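Local coordinates for oxidoreductase, iron/ascorbate family (Shewanella oneidensis, PDB 3ON7), which is probably an iron(II)- and 2-oxoglutarate-dependent oxygenase, of a family whose ethylene-forming members turn 2-oxoglutarate into ethene and carbon dioxide and also oxidise L-arginine, at residues R42-W47 / S101-I106; H66-A72 / K87-Y93; L121-E125 / P139-I144. All blocks are in the same frame, centred on the assembly; numbering follows the deposited sequence. Where two conformers were deposited one is given.

Interaction 1. Residues R42-W47 / S101-I106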
loop_
_atom_site.group_PDB
_atom_site.type_symbol
_atom_site.label_atom_id
_atom_site.label_comp_id
_atom_site.label_asym_id
_atom_site.label_seq_id
_atom_site.Cartn_x
_atom_site.Cartn_y
_atom_site.Cartn_z
ATOM N N ARG B 42 -34.955 7.208 5.608
ATOM C CA ARG B 42 -34.452 8.544 5.297
ATOM C C ARG B 42 -33.060 8.420 4.634
ATOM O O ARG B 42 -32.740 9.141 3.679
ATOM C CB ARG B 42 -34.404 9.416 6.580
ATOM C CG ARG B 42 -35.161 10.750 6.492
ATOM C CD ARG B 42 -35.833 11.187 7.818
ATOM N NE ARG B 42 -34.866 11.488 8.885
ATOM C CZ ARG B 42 -34.821 10.918 10.095
ATOM N NH1 ARG B 42 -35.707 9.995 10.467
ATOM N NH2 ARG B 42 -33.878 11.291 10.960
ATOM N N ILE B 43 -32.255 7.492 5.145
ATOM C CA ILE B 43 -30.930 7.211 4.617
ATOM C C ILE B 43 -30.978 6.588 3.213
ATOM O O ILE B 43 -30.243 7.031 2.327
ATOM C CB ILE B 43 -30.114 6.352 5.621
ATOM C CG1 ILE B 43 -29.616 7.250 6.763
ATOM C CG2 ILE B 43 -28.916 5.672 4.979
ATOM C CD1 ILE B 43 -29.198 6.492 7.986
ATOM N N TYR B 44 -31.836 5.593 3.002
ATOM C CA TYR B 44 -32.011 5.009 1.673
ATOM C C TYR B 44 -32.361 6.094 0.669
ATOM O O TYR B 44 -31.784 6.164 -0.429
ATOM C CB TYR B 44 -33.137 3.977 1.663
ATOM C CG TYR B 44 -32.707 2.553 1.906
ATOM C CD1 TYR B 44 -32.110 2.180 3.099
ATOM C CD2 TYR B 44 -32.931 1.571 0.960
ATOM C CE1 TYR B 44 -31.743 0.861 3.341
ATOM C CE2 TYR B 44 -32.553 0.253 1.194
ATOM C CZ TYR B 44 -31.960 -0.092 2.384
ATOM O OH TYR B 44 -31.575 -1.395 2.621
ATOM N N THR B 45 -33.281 6.968 1.072
ATOM C CA THR B 45 -33.772 8.020 0.201
ATOM C C THR B 45 -32.684 9.005 -0.181
ATOM O O THR B 45 -32.503 9.282 -1.356
ATOM C CB THR B 45 -34.991 8.756 0.817
ATOM O OG1 THR B 45 -36.082 7.832 0.932
ATOM C CG2 THR B 45 -35.433 9.933 -0.050
ATOM N N GLU B 46 -31.948 9.535 0.783
ATOM C CA GLU B 46 -31.013 10.601 0.444
ATOM C C GLU B 46 -29.722 10.090 -0.198
ATOM O O GLU B 46 -29.071 10.827 -0.946
ATOM C CB GLU B 46 -30.762 11.564 1.618
ATOM C CG GLU B 46 -30.198 10.971 2.885
ATOM C CD GLU B 46 -30.222 11.949 4.059
ATOM O OE1 GLU B 46 -30.853 13.025 3.944
ATOM O OE2 GLU B 46 -29.593 11.643 5.099
ATOM N N TRP B 47 -29.372 8.828 0.043
ATOM C CA TRP B 47 -28.205 8.250 -0.613
ATOM C C TRP B 47 -28.539 7.833 -2.028
ATOM O O TRP B 47 -27.731 8.007 -2.937
ATOM C CB TRP B 47 -27.627 7.091 0.206
ATOM C CG TRP B 47 -26.791 7.632 1.297
ATOM C CD1 TRP B 47 -27.190 7.966 2.545
ATOM C CD2 TRP B 47 -25.408 7.960 1.218
ATOM N NE1 TRP B 47 -26.140 8.471 3.263
ATOM C CE2 TRP B 47 -25.029 8.466 2.469
ATOM C CE3 TRP B 47 -24.452 7.863 0.218
ATOM C CZ2 TRP B 47 -23.735 8.864 2.743
ATOM C CZ3 TRP B 47 -23.166 8.274 0.494
ATOM C CH2 TRP B 47 -22.820 8.765 1.741
ATOM N N SER B 101 -24.319 17.376 3.544
ATOM C CA SER B 101 -25.797 17.224 3.630
ATOM C C SER B 101 -26.198 15.862 4.179
ATOM O O SER B 101 -27.317 15.693 4.647
ATOM C CB SER B 101 -26.493 17.502 2.273
ATOM O OG SER B 101 -26.384 16.411 1.366
ATOM N N LEU B 102 -25.272 14.903 4.161
ATOM C CA LEU B 102 -25.570 13.529 4.540
ATOM C C LEU B 102 -24.955 13.097 5.879
ATOM O O LEU B 102 -25.318 12.058 6.398
ATOM C CB LEU B 102 -25.089 12.574 3.436
ATOM C CG LEU B 102 -25.658 12.662 2.018
ATOM C CD1 LEU B 102 -24.841 11.782 1.038
ATOM C CD2 LEU B 102 -27.118 12.280 1.990
ATOM N N ARG B 103 -24.024 13.875 6.423
ATOM C CA ARG B 103 -23.252 13.500 7.621
ATOM C C ARG B 103 -24.102 13.154 8.880
ATOM O O ARG B 103 -23.896 12.111 9.519
ATOM C CB ARG B 103 -22.263 14.632 7.957
ATOM C CG ARG B 103 -21.375 14.397 9.207
ATOM C CD ARG B 103 -20.319 15.502 9.379
ATOM N NE ARG B 103 -19.308 15.479 8.304
ATOM C CZ ARG B 103 -18.106 14.891 8.374
ATOM N NH1 ARG B 103 -17.718 14.254 9.472
ATOM N NH2 ARG B 103 -17.277 14.927 7.320
ATOM N N ALA B 104 -25.051 14.015 9.229
ATOM C CA ALA B 104 -25.808 13.852 10.474
ATOM C C ALA B 104 -26.490 12.498 10.526
ATOM O O ALA B 104 -26.337 11.763 11.490
ATOM C CB ALA B 104 -26.828 14.958 10.639
ATOM N N ASN B 105 -27.227 12.165 9.481
ATOM C CA ASN B 105 -27.989 10.930 9.457
ATOM C C ASN B 105 -27.102 9.707 9.397
ATOM O O ASN B 105 -27.366 8.700 10.070
ATOM C CB ASN B 105 -28.989 10.927 8.293
ATOM C CG ASN B 105 -30.199 11.849 8.547
ATOM O OD1 ASN B 105 -30.448 12.258 9.673
ATOM N ND2 ASN B 105 -30.929 12.175 7.504
ATOM N N ILE B 106 -26.041 9.769 8.605
ATOM C CA ILE B 106 -25.252 8.572 8.413
ATOM C C ILE B 106 -24.410 8.289 9.650
ATOM O O ILE B 106 -24.271 7.144 10.020
ATOM C CB ILE B 106 -24.412 8.602 7.106
ATOM C CG1 ILE B 106 -24.133 7.178 6.634
ATOM C CG2 ILE B 106 -23.117 9.395 7.278
ATOM C CD1 ILE B 106 -25.351 6.291 6.574
HETATM O O HOH W 1 -27.239 10.293 5.521
#
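Helix 37-51 meets the first turn of helix 103-126 through a polar side and an apolar side. The polar side centres on E46. Its OE2 accepts a hydrogen bond from N105 ND2 at 2.8 Å. The same OE2 takes a second one from water 1, 2.7 Å away. This water also donates to L102 O (2.8 Å) and accepts from W47 NE1 (3.1 Å). One water thus joins both segments and satisfies the indole N-H inside the interface. R42 comes near N105, with NH2 3.8 Å from OD1, but its salt bridge is to E38.

The apolar side is built by L102, I106, I43 and W47. L102 CD1 sits 3.5 Å from the centroid of the six-membered ring of W47, almost on the ring normal, in a CH-pi contact. L102 CD2 also packs on E46 CG at 3.5 Å. I106 CD1 lies 4.0 Å from both I43 CG2 and W47 NE1. I43 and W47 follow the i, i+4 spacing of a helix face. In the other segment, I106 N bonds L102 O at 3.3 Å.

The pair of helices lies against the large sheet. W47 and I106 touch I154 of strand 151-157, and I43 touches L248 of strand 245-252.

Interaction 2. Residues H66-A72 / K87-Y93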
loop_
_atom_site.group_PDB
_atom_site.type_symbol
_atom_site.label_atom_id
_atom_site.label_comp_id
_atom_site.label_asym_id
_atom_site.label_seq_id
_atom_site.Cartn_x
_atom_site.Cartn_y
_atom_site.Cartn_z
ATOM N N HIS B 66 -8.711 5.310 0.908
ATOM C CA HIS B 66 -9.898 4.643 0.357
ATOM C C HIS B 66 -11.220 4.957 1.082
ATOM O O HIS B 66 -12.104 4.116 1.195
ATOM C CB HIS B 66 -9.632 3.138 0.249
ATOM C CG HIS B 66 -8.547 2.812 -0.729
ATOM N ND1 HIS B 66 -7.251 2.555 -0.340
ATOM C CD2 HIS B 66 -8.551 2.758 -2.085
ATOM C CE1 HIS B 66 -6.503 2.341 -1.412
ATOM N NE2 HIS B 66 -7.260 2.476 -2.484
ATOM N N ASP B 67 -11.349 6.197 1.545
ATOM C CA ASP B 67 -12.611 6.722 2.018
ATOM C C ASP B 67 -13.220 7.600 0.924
ATOM O O ASP B 67 -12.502 8.351 0.247
ATOM C CB ASP B 67 -12.443 7.517 3.330
ATOM C CG ASP B 67 -11.488 8.726 3.216
ATOM O OD1 ASP B 67 -10.338 8.548 2.747
ATOM O OD2 ASP B 67 -11.875 9.853 3.640
ATOM N N GLY B 68 -14.538 7.504 0.743
ATOM C CA GLY B 68 -15.238 8.350 -0.242
ATOM C C GLY B 68 -15.995 7.551 -1.288
ATOM O O GLY B 68 -16.384 6.416 -1.048
ATOM N N PHE B 69 -16.193 8.151 -2.457
ATOM C CA PHE B 69 -17.039 7.564 -3.508
ATOM C C PHE B 69 -16.268 6.718 -4.533
ATOM O O PHE B 69 -15.248 7.140 -5.053
ATOM C CB PHE B 69 -17.775 8.679 -4.231
ATOM C CG PHE B 69 -18.467 8.246 -5.466
ATOM C CD1 PHE B 69 -19.417 7.260 -5.423
ATOM C CD2 PHE B 69 -18.197 8.855 -6.675
ATOM C CE1 PHE B 69 -20.065 6.863 -6.560
ATOM C CE2 PHE B 69 -18.861 8.458 -7.830
ATOM C CZ PHE B 69 -19.796 7.460 -7.762
ATOM N N PHE B 70 -16.805 5.542 -4.836
ATOM C CA PHE B 70 -16.225 4.606 -5.813
ATOM C C PHE B 70 -17.165 4.428 -6.991
ATOM O O PHE B 70 -18.153 3.702 -6.877
ATOM C CB PHE B 70 -15.993 3.222 -5.155
ATOM C CG PHE B 70 -14.855 3.204 -4.195
ATOM C CD1 PHE B 70 -15.024 3.636 -2.884
ATOM C CD2 PHE B 70 -13.596 2.785 -4.596
ATOM C CE1 PHE B 70 -13.952 3.615 -1.963
ATOM C CE2 PHE B 70 -12.516 2.773 -3.692
ATOM C CZ PHE B 70 -12.684 3.197 -2.380
ATOM N N PRO B 71 -16.861 5.066 -8.133
ATOM C CA PRO B 71 -17.749 4.896 -9.283
ATOM C C PRO B 71 -17.506 3.573 -9.964
ATOM O O PRO B 71 -16.491 2.938 -9.707
ATOM C CB PRO B 71 -17.341 6.041 -10.216
ATOM C CG PRO B 71 -15.911 6.301 -9.878
ATOM C CD PRO B 71 -15.752 5.998 -8.420
ATOM N N ALA B 72 -18.448 3.164 -10.808
ATOM C CA ALA B 72 -18.254 2.044 -11.724
ATOM C C ALA B 72 -17.618 2.656 -12.977
ATOM O O ALA B 72 -18.298 2.935 -13.952
ATOM C CB ALA B 72 -19.599 1.360 -12.087
ATOM N N LYS B 87 -21.976 -2.089 -9.883
ATOM C CA LYS B 87 -22.231 -1.351 -8.663
ATOM C C LYS B 87 -21.238 -0.205 -8.487
ATOM O O LYS B 87 -20.115 -0.260 -8.992
ATOM C CB LYS B 87 -22.175 -2.282 -7.443
ATOM C CG LYS B 87 -20.772 -2.798 -7.080
ATOM C CD LYS B 87 -20.801 -3.679 -5.832
ATOM C CE LYS B 87 -19.490 -4.434 -5.568
ATOM N NZ LYS B 87 -19.051 -5.303 -6.713
ATOM N N GLU B 88 -21.680 0.818 -7.764
ATOM C CA GLU B 88 -20.839 1.936 -7.316
ATOM C C GLU B 88 -21.093 2.015 -5.807
ATOM O O GLU B 88 -22.073 1.462 -5.309
ATOM C CB GLU B 88 -21.205 3.245 -8.048
ATOM C CG GLU B 88 -22.581 3.803 -7.666
ATOM C CD GLU B 88 -23.087 4.941 -8.539
ATOM O OE1 GLU B 88 -22.278 5.639 -9.213
ATOM O OE2 GLU B 88 -24.327 5.157 -8.527
ATOM N N TYR B 89 -20.196 2.624 -5.054
ATOM C CA TYR B 89 -20.374 2.617 -3.618
ATOM C C TYR B 89 -19.630 3.734 -2.974
ATOM O O TYR B 89 -18.825 4.400 -3.620
ATOM C CB TYR B 89 -19.972 1.256 -3.007
ATOM C CG TYR B 89 -18.614 0.730 -3.425
ATOM C CD1 TYR B 89 -18.466 -0.059 -4.560
ATOM C CD2 TYR B 89 -17.483 0.994 -2.666
ATOM C CE1 TYR B 89 -17.209 -0.553 -4.948
ATOM C CE2 TYR B 89 -16.233 0.488 -3.036
ATOM C CZ TYR B 89 -16.100 -0.273 -4.170
ATOM O OH TYR B 89 -14.863 -0.754 -4.512
ATOM N N TYR B 90 -19.935 3.941 -1.700
ATOM C CA TYR B 90 -19.315 4.958 -0.886
ATOM C C TYR B 90 -18.862 4.313 0.426
ATOM O O TYR B 90 -19.640 3.613 1.096
ATOM C CB TYR B 90 -20.321 6.064 -0.588
ATOM C CG TYR B 90 -19.698 7.343 -0.150
ATOM C CD1 TYR B 90 -19.059 7.444 1.088
ATOM C CD2 TYR B 90 -19.716 8.458 -0.965
ATOM C CE1 TYR B 90 -18.462 8.624 1.483
ATOM C CE2 TYR B 90 -19.097 9.626 -0.578
ATOM C CZ TYR B 90 -18.497 9.717 0.647
ATOM O OH TYR B 90 -17.897 10.895 1.031
ATOM N N HIS B 91 -17.615 4.588 0.810
ATOM C CA HIS B 91 -17.052 4.089 2.072
ATOM C C HIS B 91 -17.091 5.195 3.106
ATOM O O HIS B 91 -16.396 6.229 2.984
ATOM C CB HIS B 91 -15.622 3.629 1.855
ATOM C CG HIS B 91 -15.506 2.238 1.330
ATOM N ND1 HIS B 91 -14.321 1.534 1.360
ATOM C CD2 HIS B 91 -16.433 1.398 0.810
ATOM C CE1 HIS B 91 -14.530 0.316 0.885
ATOM N NE2 HIS B 91 -15.796 0.216 0.527
ATOM N N VAL B 92 -17.927 4.983 4.113
ATOM C CA VAL B 92 -18.103 5.943 5.189
ATOM C C VAL B 92 -17.331 5.496 6.433
ATOM O O VAL B 92 -17.538 4.378 6.928
ATOM C CB VAL B 92 -19.589 6.072 5.593
ATOM C CG1 VAL B 92 -19.731 6.981 6.838
ATOM C CG2 VAL B 92 -20.442 6.572 4.436
ATOM N N TYR B 93 -16.485 6.395 6.938
ATOM C CA TYR B 93 -15.880 6.274 8.266
ATOM C C TYR B 93 -16.122 7.550 9.061
ATOM O O TYR B 93 -16.117 8.624 8.488
ATOM C CB TYR B 93 -14.350 6.103 8.162
ATOM C CG TYR B 93 -13.864 4.898 7.414
ATOM C CD1 TYR B 93 -13.654 3.685 8.065
ATOM C CD2 TYR B 93 -13.589 4.971 6.060
ATOM C CE1 TYR B 93 -13.205 2.579 7.385
ATOM C CE2 TYR B 93 -13.121 3.884 5.367
ATOM C CZ TYR B 93 -12.930 2.686 6.029
ATOM O OH TYR B 93 -12.475 1.601 5.331
HETATM O O HOH W 2 -11.857 1.960 2.740
HETATM O O HOH W 3 -20.602 5.095 -11.026
#
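The short strand 68-70 carries a glycine, G68, with phi/psi of 122/-154°. There a side chain would jam against the preceding carbonyl. Its CA instead lies over the face of the Y90 ring, 3.9 Å from the centroid, as a CH-pi contact. The motif is an antiparallel strand pair at one edge of the large sheet of the double-stranded beta-helix (cupin-type) fold. Strand 68-70 is outermost within the chain, and strand 88-92 pairs on its other side with strand 151-157.

G68 with H91 and F70 with Y89 are hydrogen-bonded pairs. F69 with Y90 is the non-hydrogen-bonded pair between them. F70 N to Y89 O is the shortest of the four backbone bonds, at 2.6 Å.

F70, Y89 and H91 form an aromatic cluster on one face. The F70 and Y89 rings are near parallel but slid apart, with centroids 4.7 Å apart. F70 points its edge at the face of H91. R275 of the second subunit packs on F70 and Y89. Y89 OH also bonds E272 of that subunit. The E88 carboxylate binds K56 and H156.

Water 3 closes the A72 end: it accepts from A72 N at 2.9 Å and donates to E88 OE1 at 2.5 Å.

Interaction 3. Residues L121-E125 / P139-I144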
loop_
_atom_site.group_PDB
_atom_site.type_symbol
_atom_site.label_atom_id
_atom_site.label_comp_id
_atom_site.label_asym_id
_atom_site.label_seq_id
_atom_site.Cartn_x
_atom_site.Cartn_y
_atom_site.Cartn_z
ATOM N N LEU B 121 -22.824 -8.398 20.557
ATOM C CA LEU B 121 -21.582 -9.049 20.977
ATOM C C LEU B 121 -21.631 -9.432 22.467
ATOM O O LEU B 121 -21.115 -10.473 22.836
ATOM C CB LEU B 121 -20.372 -8.176 20.690
ATOM C CG LEU B 121 -20.041 -8.022 19.213
ATOM C CD1 LEU B 121 -19.273 -6.729 18.997
ATOM C CD2 LEU B 121 -19.247 -9.241 18.666
ATOM N N GLU B 122 -22.238 -8.595 23.314
ATOM C CA GLU B 122 -22.460 -8.967 24.712
ATOM C C GLU B 122 -23.263 -10.263 24.771
ATOM O O GLU B 122 -22.934 -11.173 25.548
ATOM C CB GLU B 122 -23.230 -7.889 25.487
ATOM C CG GLU B 122 -22.416 -6.703 25.937
ATOM C CD GLU B 122 -23.271 -5.605 26.581
ATOM O OE1 GLU B 122 -24.492 -5.806 26.777
ATOM O OE2 GLU B 122 -22.709 -4.536 26.890
ATOM N N TRP B 123 -24.322 -10.335 23.961
ATOM C CA TRP B 123 -25.148 -11.542 23.881
ATOM C C TRP B 123 -24.315 -12.752 23.498
ATOM O O TRP B 123 -24.439 -13.815 24.099
ATOM C CB TRP B 123 -26.281 -11.381 22.867
ATOM C CG TRP B 123 -27.410 -10.491 23.291
ATOM C CD1 TRP B 123 -27.514 -9.751 24.436
ATOM C CD2 TRP B 123 -28.571 -10.212 22.527
ATOM N NE1 TRP B 123 -28.697 -9.047 24.441
ATOM C CE2 TRP B 123 -29.357 -9.303 23.272
ATOM C CE3 TRP B 123 -29.036 -10.658 21.285
ATOM C CZ2 TRP B 123 -30.590 -8.833 22.814
ATOM C CZ3 TRP B 123 -30.259 -10.183 20.821
ATOM C CH2 TRP B 123 -31.026 -9.285 21.588
ATOM N N ILE B 124 -23.454 -12.582 22.505
ATOM C CA ILE B 124 -22.608 -13.674 22.028
ATOM C C ILE B 124 -21.690 -14.166 23.139
ATOM O O ILE B 124 -21.522 -15.375 23.325
ATOM C CB ILE B 124 -21.806 -13.258 20.783
ATOM C CG1 ILE B 124 -22.749 -13.103 19.572
ATOM C CG2 ILE B 124 -20.716 -14.273 20.479
ATOM C CD1 ILE B 124 -22.130 -12.309 18.419
ATOM N N GLU B 125 -21.120 -13.235 23.899
ATOM C CA GLU B 125 -20.228 -13.599 24.998
ATOM C C GLU B 125 -21.011 -14.296 26.104
ATOM O O GLU B 125 -20.625 -15.377 26.542
ATOM C CB GLU B 125 -19.496 -12.375 25.538
ATOM C CG GLU B 125 -18.308 -12.738 26.459
ATOM C CD GLU B 125 -17.350 -11.582 26.714
ATOM O OE1 GLU B 125 -17.392 -10.585 25.967
ATOM O OE2 GLU B 125 -16.544 -11.683 27.668
ATOM N N PRO B 139 -13.045 -8.461 26.433
ATOM C CA PRO B 139 -14.469 -8.626 26.120
ATOM C C PRO B 139 -14.806 -8.235 24.677
ATOM O O PRO B 139 -14.311 -7.225 24.181
ATOM C CB PRO B 139 -15.157 -7.696 27.122
ATOM C CG PRO B 139 -14.225 -7.656 28.286
ATOM C CD PRO B 139 -12.840 -7.736 27.700
ATOM N N LEU B 140 -15.653 -9.026 24.026
ATOM C CA LEU B 140 -15.955 -8.839 22.596
ATOM C C LEU B 140 -16.353 -7.396 22.266
ATOM O O LEU B 140 -15.916 -6.849 21.264
ATOM C CB LEU B 140 -17.055 -9.815 22.121
ATOM C CG LEU B 140 -16.785 -11.329 22.195
ATOM C CD1 LEU B 140 -17.927 -12.107 21.580
ATOM C CD2 LEU B 140 -15.480 -11.691 21.500
ATOM N N PRO B 141 -17.180 -6.768 23.112
ATOM C CA PRO B 141 -17.588 -5.406 22.810
ATOM C C PRO B 141 -16.446 -4.399 22.792
ATOM O O PRO B 141 -16.523 -3.417 22.064
ATOM C CB PRO B 141 -18.544 -5.075 23.946
ATOM C CG PRO B 141 -19.080 -6.372 24.369
ATOM C CD PRO B 141 -17.934 -7.317 24.252
ATOM N N GLU B 142 -15.416 -4.648 23.601
ATOM C CA GLU B 142 -14.266 -3.764 23.708
ATOM C C GLU B 142 -13.412 -3.808 22.460
ATOM O O GLU B 142 -12.693 -2.849 22.197
ATOM C CB GLU B 142 -13.392 -4.115 24.920
ATOM C CG GLU B 142 -13.817 -3.463 26.205
ATOM C CD GLU B 142 -12.900 -3.831 27.366
ATOM O OE1 GLU B 142 -11.647 -3.815 27.189
ATOM O OE2 GLU B 142 -13.455 -4.141 28.450
HETATM N N MSE B 143 -13.502 -4.911 21.703
HETATM C CA MSE B 143 -12.750 -5.081 20.451
HETATM C C MSE B 143 -13.143 -4.064 19.392
HETATM O O MSE B 143 -12.320 -3.724 18.559
HETATM C CB MSE B 143 -12.940 -6.502 19.866
HETATM C CG MSE B 143 -12.364 -7.613 20.720
HETATM SE SE MSE B 143 -12.544 -9.382 19.970
HETATM C CE MSE B 143 -11.459 -10.353 21.268
ATOM N N ILE B 144 -14.395 -3.598 19.411
ATOM C CA ILE B 144 -14.907 -2.685 18.375
ATOM C C ILE B 144 -15.192 -1.256 18.869
ATOM O O ILE B 144 -15.533 -0.365 18.073
ATOM C CB ILE B 144 -16.201 -3.229 17.714
ATOM C CG1 ILE B 144 -17.378 -3.278 18.693
ATOM C CG2 ILE B 144 -15.972 -4.611 17.098
ATOM C CD1 ILE B 144 -18.750 -3.141 17.974
#
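L121 and L140 form the centre of this helix-helix contact. Their CB atoms are 4.0 Å apart, and each CA-to-CB bond points toward the other segment. L140 CD1 reaches I124 CG2 at 3.7 Å. L121 CD1 meets I144 CD1 at 3.8 Å, one turn further along helix 140-144. P141 flanks this centre. Its CG lies 4.3 Å from L121 CB and 3.7 Å from E122 CG, so the aliphatic part of E122 packs on the proline ring at the exposed margin.

The polar edge is E125. Its OE1 accepts a hydrogen bond from L140 N at 3.0 Å, with an N-H...O angle of 155°. The carboxylate of one helix therefore takes up a backbone N-H at the start of the other. E125 OE1 also lies 3.5 Å from P139 CA and 3.7 Å from P141 CD.

The two helical segments run roughly antiparallel, at 148°, with axes 9.4 Å apart at closest approach. The contact packs the short, weakly bonded helix 140-144, the last helix before strand 151-157, on the C-terminal end of the long helix 103-126. I124 also touches L22 of helix 14-25. L121 and I144 both touch L179, in the loop before strand 180-184.

How the interactions relate
Interactions 1 and 2 adjoin, with centres 15 Å apart. W47 CZ3 packs 3.6 Å from Y90 CG, and I106 CG2 lies 4.2 Å from V92 CG1. Along the chain, interaction 2 is nested within the loop closed by interaction 1. Interaction 3 stands apart. Its centre is 28 Å from each of the others, and its nearest atoms are about 14 Å from interaction 1 and 11 Å from interaction 2. Helix 103-126 spans the gap, since interaction 1 uses its start and interaction 3 its end. H174, D176 and H231 match the family's iron-binding facial triad and probably form the metal site, vacant here. None of them belongs to these contacts.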